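Local coordinates for nitrogenase molybdenum-iron protein beta chain (Clostridium pasteurianum, PDB 4WES) that forms, together with the alpha chain, the molybdenum-iron component of nitrogenase that reduces dinitrogen to ammonia, sharing an [8Fe-7S] cluster with its partner, at residues M194-I199 against M278-A283; I187-E192 against E293-Q298. All coordinates share one frame; numbering follows the deposited sequence. Where two conformers were deposited one is given.

Contact 1 of 2, residues M194-I199 against M278-A283; sequences MDIPYI and MALSEA
Met194 and Ile196 bring their side chains down onto Leu280 and Ser281 of helix 270-284, just where the chain turns out of helix 181-193 toward strand 198-200. This is the loop of a beta-alpha-beta crossover made by strand 172-175, helix 181-193 and strand 198-200, the two strands lying side by side and parallel in one sheet, and Asp195, with positive phi, closes the helix in a Schellman motif. Asp195 is exposed, while Met194 and Ile196 on either side of it in the sequence point toward helix 270-284.

The contact between the segments is apolar packing, with no hydrogen bond across it. Ile196 has its longer branch anti to the carbonyl carbon (chi1 -65°), and the branch stretches out so that Ile196 CD1 lies 3.7 Å from Leu280 CB and 3.9 Å from Leu280 CG. A branched, stiff side chain suits this spot, where Ile196 packs against Ile172 and Phe191 as well as Leu280. Leu280 points into the same buried layer, reaching Phe191 and Leu239. Leu280 CD2 meets Met194 CG at 4.0 Å in the modelled conformers; both residues have a second one, so this detail is less certain.

Polar groups are satisfied outside the packing. Ser281, small enough to admit a neighbour, gives its OG to the backbone O of Lys286, while Lys286 NZ is hydrogen-bonded to Asp195 O. The flexible chain of Met194, bent at both chi2 and chi3, curls over the helix surface until, in the conformer given, Met194 CE rests 4.0 Å from Ser281 CB.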
# COMPACT_ATOMS: atom_id res chain seq x y z
N MET B 194 -28.70 0.91 9.98
CA MET B 194 -30.05 1.19 9.47
C MET B 194 -31.14 0.75 10.46
O MET B 194 -32.31 1.07 10.25
CB MET B 194 -30.30 0.49 8.12
CG MET B 194 -29.55 1.05 6.90
SD MET B 194 -30.06 2.68 6.36
CE MET B 194 -31.69 2.35 5.67
N ASP B 195 -30.77 0.00 11.50
CA ASP B 195 -31.69 -0.55 12.47
C ASP B 195 -32.68 -1.54 11.83
O ASP B 195 -33.88 -1.54 12.16
CB ASP B 195 -32.42 0.56 13.25
CG ASP B 195 -33.07 0.05 14.52
OD1 ASP B 195 -32.61 -0.98 15.08
OD2 ASP B 195 -34.04 0.69 14.96
N ILE B 196 -32.17 -2.41 10.96
CA ILE B 196 -32.95 -3.39 10.26
C ILE B 196 -32.55 -4.81 10.70
O ILE B 196 -31.45 -5.25 10.40
CB ILE B 196 -32.78 -3.25 8.73
CG1 ILE B 196 -33.35 -1.91 8.30
CG2 ILE B 196 -33.44 -4.39 7.97
CD1 ILE B 196 -33.00 -1.52 6.87
N PRO B 197 -33.46 -5.54 11.35
CA PRO B 197 -33.18 -6.94 11.69
C PRO B 197 -32.98 -7.80 10.45
O PRO B 197 -33.69 -7.60 9.45
CB PRO B 197 -34.43 -7.38 12.48
CG PRO B 197 -34.96 -6.08 13.06
CD PRO B 197 -34.69 -5.05 11.99
N TYR B 198 -32.06 -8.76 10.54
CA TYR B 198 -31.67 -9.52 9.37
C TYR B 198 -31.15 -10.90 9.77
O TYR B 198 -30.81 -11.14 10.94
CB TYR B 198 -30.56 -8.76 8.56
CG TYR B 198 -29.28 -8.65 9.35
CD1 TYR B 198 -29.09 -7.69 10.31
CD2 TYR B 198 -28.29 -9.62 9.21
CE1 TYR B 198 -27.94 -7.65 11.07
CE2 TYR B 198 -27.16 -9.59 9.97
CZ TYR B 198 -26.98 -8.62 10.91
OH TYR B 198 -25.85 -8.61 11.70
N ILE B 199 -31.08 -11.77 8.76
CA ILE B 199 -30.37 -13.04 8.87
C ILE B 199 -29.42 -13.05 7.67
O ILE B 199 -29.89 -13.02 6.53
CB ILE B 199 -31.27 -14.29 8.77
CG1 ILE B 199 -32.30 -14.30 9.91
CG2 ILE B 199 -30.40 -15.54 8.83
CD1 ILE B 199 -33.41 -15.31 9.69
N MET B 278 -30.71 2.03 -0.63
CA MET B 278 -32.10 2.36 -1.05
C MET B 278 -33.02 1.16 -0.96
O MET B 278 -34.17 1.29 -0.53
CB MET B 278 -32.14 2.97 -2.44
CG MET B 278 -31.49 4.34 -2.55
SD MET B 278 -32.25 5.61 -1.56
CE MET B 278 -31.64 5.18 0.08
N ALA B 279 -32.54 -0.04 -1.33
CA ALA B 279 -33.36 -1.24 -1.20
C ALA B 279 -33.73 -1.45 0.25
O ALA B 279 -34.89 -1.81 0.56
CB ALA B 279 -32.63 -2.45 -1.75
N LEU B 280 -32.78 -1.29 1.16
CA LEU B 280 -33.05 -1.43 2.60
C LEU B 280 -34.09 -0.43 3.07
O LEU B 280 -35.03 -0.78 3.79
CB LEU B 280 -31.77 -1.22 3.40
CG LEU B 280 -30.81 -2.39 3.71
CD1 LEU B 280 -30.65 -3.36 2.54
CD2 LEU B 280 -29.45 -1.83 4.12
N SER B 281 -33.91 0.84 2.72
CA SER B 281 -34.83 1.89 3.15
C SER B 281 -36.22 1.67 2.59
O SER B 281 -37.21 1.79 3.32
CB SER B 281 -34.27 3.26 2.75
OG SER B 281 -35.11 4.30 3.19
N GLU B 282 -36.30 1.32 1.31
CA GLU B 282 -37.58 1.10 0.66
C GLU B 282 -38.32 -0.10 1.24
O GLU B 282 -39.56 -0.10 1.36
CB GLU B 282 -37.43 0.94 -0.84
CG GLU B 282 -36.97 2.23 -1.54
CD GLU B 282 -36.45 1.99 -2.96
OE1 GLU B 282 -35.92 2.97 -3.53
OE2 GLU B 282 -36.56 0.86 -3.50
N ALA B 283 -37.58 -1.15 1.58
CA ALA B 283 -38.20 -2.36 2.10
C ALA B 283 -38.78 -2.19 3.51
O ALA B 283 -39.67 -2.94 3.91
CB ALA B 283 -37.21 -3.51 2.12

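Contact 2 of 2, residues I187-E192 against E293-Q298; sequences IKRLFE and EEERGQ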
# COMPACT_ATOMS: atom_id res chain seq x y z
N ILE B 187 -21.42 -5.43 5.54
CA ILE B 187 -22.85 -5.48 5.21
C ILE B 187 -23.69 -5.58 6.48
O ILE B 187 -24.70 -4.87 6.61
CB ILE B 187 -23.13 -6.63 4.22
CG1 ILE B 187 -22.48 -6.30 2.86
CG2 ILE B 187 -24.60 -6.92 4.08
CD1 ILE B 187 -22.21 -7.52 2.01
N LYS B 188 -23.25 -6.41 7.43
CA LYS B 188 -23.96 -6.51 8.72
C LYS B 188 -23.94 -5.15 9.43
O LYS B 188 -24.97 -4.72 10.00
CB LYS B 188 -23.38 -7.61 9.60
CG LYS B 188 -23.63 -9.01 9.05
CD LYS B 188 -23.30 -10.11 10.01
CE LYS B 188 -21.83 -10.17 10.31
NZ LYS B 188 -21.54 -11.25 11.29
N ARG B 189 -22.80 -4.49 9.41
CA ARG B 189 -22.66 -3.20 10.08
C ARG B 189 -23.66 -2.19 9.51
O ARG B 189 -24.27 -1.39 10.24
CB ARG B 189 -21.23 -2.69 9.95
CG ARG B 189 -20.94 -1.48 10.83
CD ARG B 189 -19.60 -0.83 10.49
NE ARG B 189 -19.59 -0.23 9.17
CZ ARG B 189 -20.15 0.94 8.88
NH1 ARG B 189 -20.73 1.68 9.83
NH2 ARG B 189 -20.15 1.37 7.64
N LEU B 190 -23.85 -2.22 8.19
CA LEU B 190 -24.79 -1.31 7.53
C LEU B 190 -26.24 -1.63 7.90
O LEU B 190 -27.02 -0.71 8.18
CB LEU B 190 -24.57 -1.33 6.02
CG LEU B 190 -23.23 -0.73 5.60
CD1 LEU B 190 -22.97 -0.98 4.11
CD2 LEU B 190 -23.20 0.76 5.84
N PHE B 191 -26.61 -2.91 7.90
CA PHE B 191 -27.95 -3.30 8.39
C PHE B 191 -28.18 -2.78 9.81
O PHE B 191 -29.25 -2.24 10.15
CB PHE B 191 -28.12 -4.82 8.42
CG PHE B 191 -28.67 -5.44 7.15
CD1 PHE B 191 -30.04 -5.63 7.02
CD2 PHE B 191 -27.85 -5.82 6.11
CE1 PHE B 191 -30.56 -6.16 5.87
CE2 PHE B 191 -28.37 -6.38 4.99
CZ PHE B 191 -29.72 -6.57 4.86
N GLU B 192 -27.16 -2.95 10.66
CA GLU B 192 -27.29 -2.55 12.06
C GLU B 192 -27.40 -1.03 12.18
O GLU B 192 -28.20 -0.52 12.97
CB GLU B 192 -26.12 -3.11 12.85
CG GLU B 192 -26.26 -4.63 12.97
CD GLU B 192 -25.03 -5.37 13.41
OE1 GLU B 192 -24.04 -4.72 13.79
OE2 GLU B 192 -25.09 -6.63 13.36
N GLU B 293 -24.71 8.48 5.72
CA GLU B 293 -24.60 9.63 4.83
C GLU B 293 -23.22 10.28 4.91
O GLU B 293 -22.68 10.69 3.87
CB GLU B 293 -25.74 10.62 5.09
CG GLU B 293 -25.71 11.75 4.07
CD GLU B 293 -26.97 12.52 3.93
OE1 GLU B 293 -26.88 13.62 3.34
OE2 GLU B 293 -28.04 12.04 4.38
N GLU B 294 -22.65 10.39 6.11
CA GLU B 294 -21.30 10.96 6.23
C GLU B 294 -20.30 10.10 5.45
O GLU B 294 -19.43 10.64 4.76
CB GLU B 294 -20.87 11.07 7.70
CG GLU B 294 -19.54 11.77 7.85
CD GLU B 294 -18.91 11.68 9.22
OE1 GLU B 294 -18.92 10.60 9.83
OE2 GLU B 294 -18.35 12.72 9.67
N GLU B 295 -20.36 8.78 5.61
CA GLU B 295 -19.44 7.88 4.91
C GLU B 295 -19.52 8.06 3.38
O GLU B 295 -18.50 8.14 2.69
CB GLU B 295 -19.75 6.42 5.22
CG GLU B 295 -19.70 5.98 6.63
CD GLU B 295 -20.37 4.62 6.97
OE1 GLU B 295 -20.60 3.79 6.07
OE2 GLU B 295 -20.64 4.38 8.22
N ARG B 296 -20.74 8.13 2.87
CA ARG B 296 -20.92 8.36 1.44
C ARG B 296 -20.27 9.67 1.04
O ARG B 296 -19.58 9.78 0.02
CB ARG B 296 -22.39 8.33 1.05
CG ARG B 296 -22.59 8.48 -0.45
CD ARG B 296 -24.07 8.52 -0.78
NE ARG B 296 -24.33 8.50 -2.23
CZ ARG B 296 -24.16 9.51 -3.09
NH1 ARG B 296 -23.82 10.73 -2.66
NH2 ARG B 296 -24.36 9.32 -4.38
N GLY B 297 -20.52 10.72 1.82
CA GLY B 297 -19.95 12.00 1.49
C GLY B 297 -18.45 12.08 1.60
O GLY B 297 -17.82 12.87 0.90
N GLN B 298 -17.86 11.28 2.50
CA GLN B 298 -16.40 11.16 2.54
C GLN B 298 -15.89 10.45 1.28
O GLN B 298 -14.84 10.82 0.74
CB GLN B 298 -15.95 10.40 3.78
CG GLN B 298 -16.16 11.18 5.08
CD GLN B 298 -15.95 10.30 6.29
OE1 GLN B 298 -16.42 9.15 6.33
NE2 GLN B 298 -15.26 10.82 7.27
O HOH W 1 -22.62 4.11 9.77
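A salt bridge between two helices, Arg189 to Glu295, joins helix 181-193 to helix 290-305 in a partly buried place about 21 Å from the centre of the chain to the centre of the contact. The backbones stand well apart, their closest CA atoms, those of Leu190 and Glu295, being 11.0 Å from each other, so long side chains must span the gap. Arginine and glutamate suit this task, approaching from opposite directions.

Arg189 leaves its helix with CG anti to the backbone N (chi1 -169°) and bends at chi3, which presents the NH1 and NH2 end of the guanidinium to the extended Glu295. The grip is end-on and twofold: Arg189 NH2 donates to Glu295 OE1 at 2.9 Å and Arg189 NH1 to Glu295 OE2 at 3.1 Å. Both oxygens are met on the syn side, but the two flat groups are twisted 52° apart, and both bonds are bent. OE1 lies near the guanidinium plane, whereas OE2 is tilted from it. A water accepts from Arg189 NH1; its very short approach to Glu295 OE2 makes that second link doubtful in detail.

Leu190 CD2, in the conformer given, lies 4.0 Å from Glu295 OE1, a slight contact, and Leu190 also packs on Phe276 of helix 270-284. Tyr427 touches Glu295 from helix 426-448.

Arg189 NH2 has a second acidic partner, Glu186, within its own helix. With two carboxylates around one guanidinium, the positive charge is probably well stabilised, and Glu295 is likely to stay ionised, while the paired bonds restrict rotation of the arginine's planar end.

The centres of the two contacts lie about 12 Å apart on the same side of the chain's centre. Along the sequence, contact 1 is nested within contact 2: 187-192 is followed closely by 194-199, and 278-283 by 293-298. Helix 181-193 is joined to helix 290-305 in contact 2, and the loop that follows it packs on helix 270-284 in contact 1. The pieces are tied directly, with Ile196 N probably hydrogen-bonded to Phe191 O and Tyr198 OH to Glu192 OE2. Both contacts lie between the sheet containing strand 198-200 and helix 290-305, whose Glu294 pairs with Arg185 of the second beta subunit and Glu293 with Lys520 of an alpha chain.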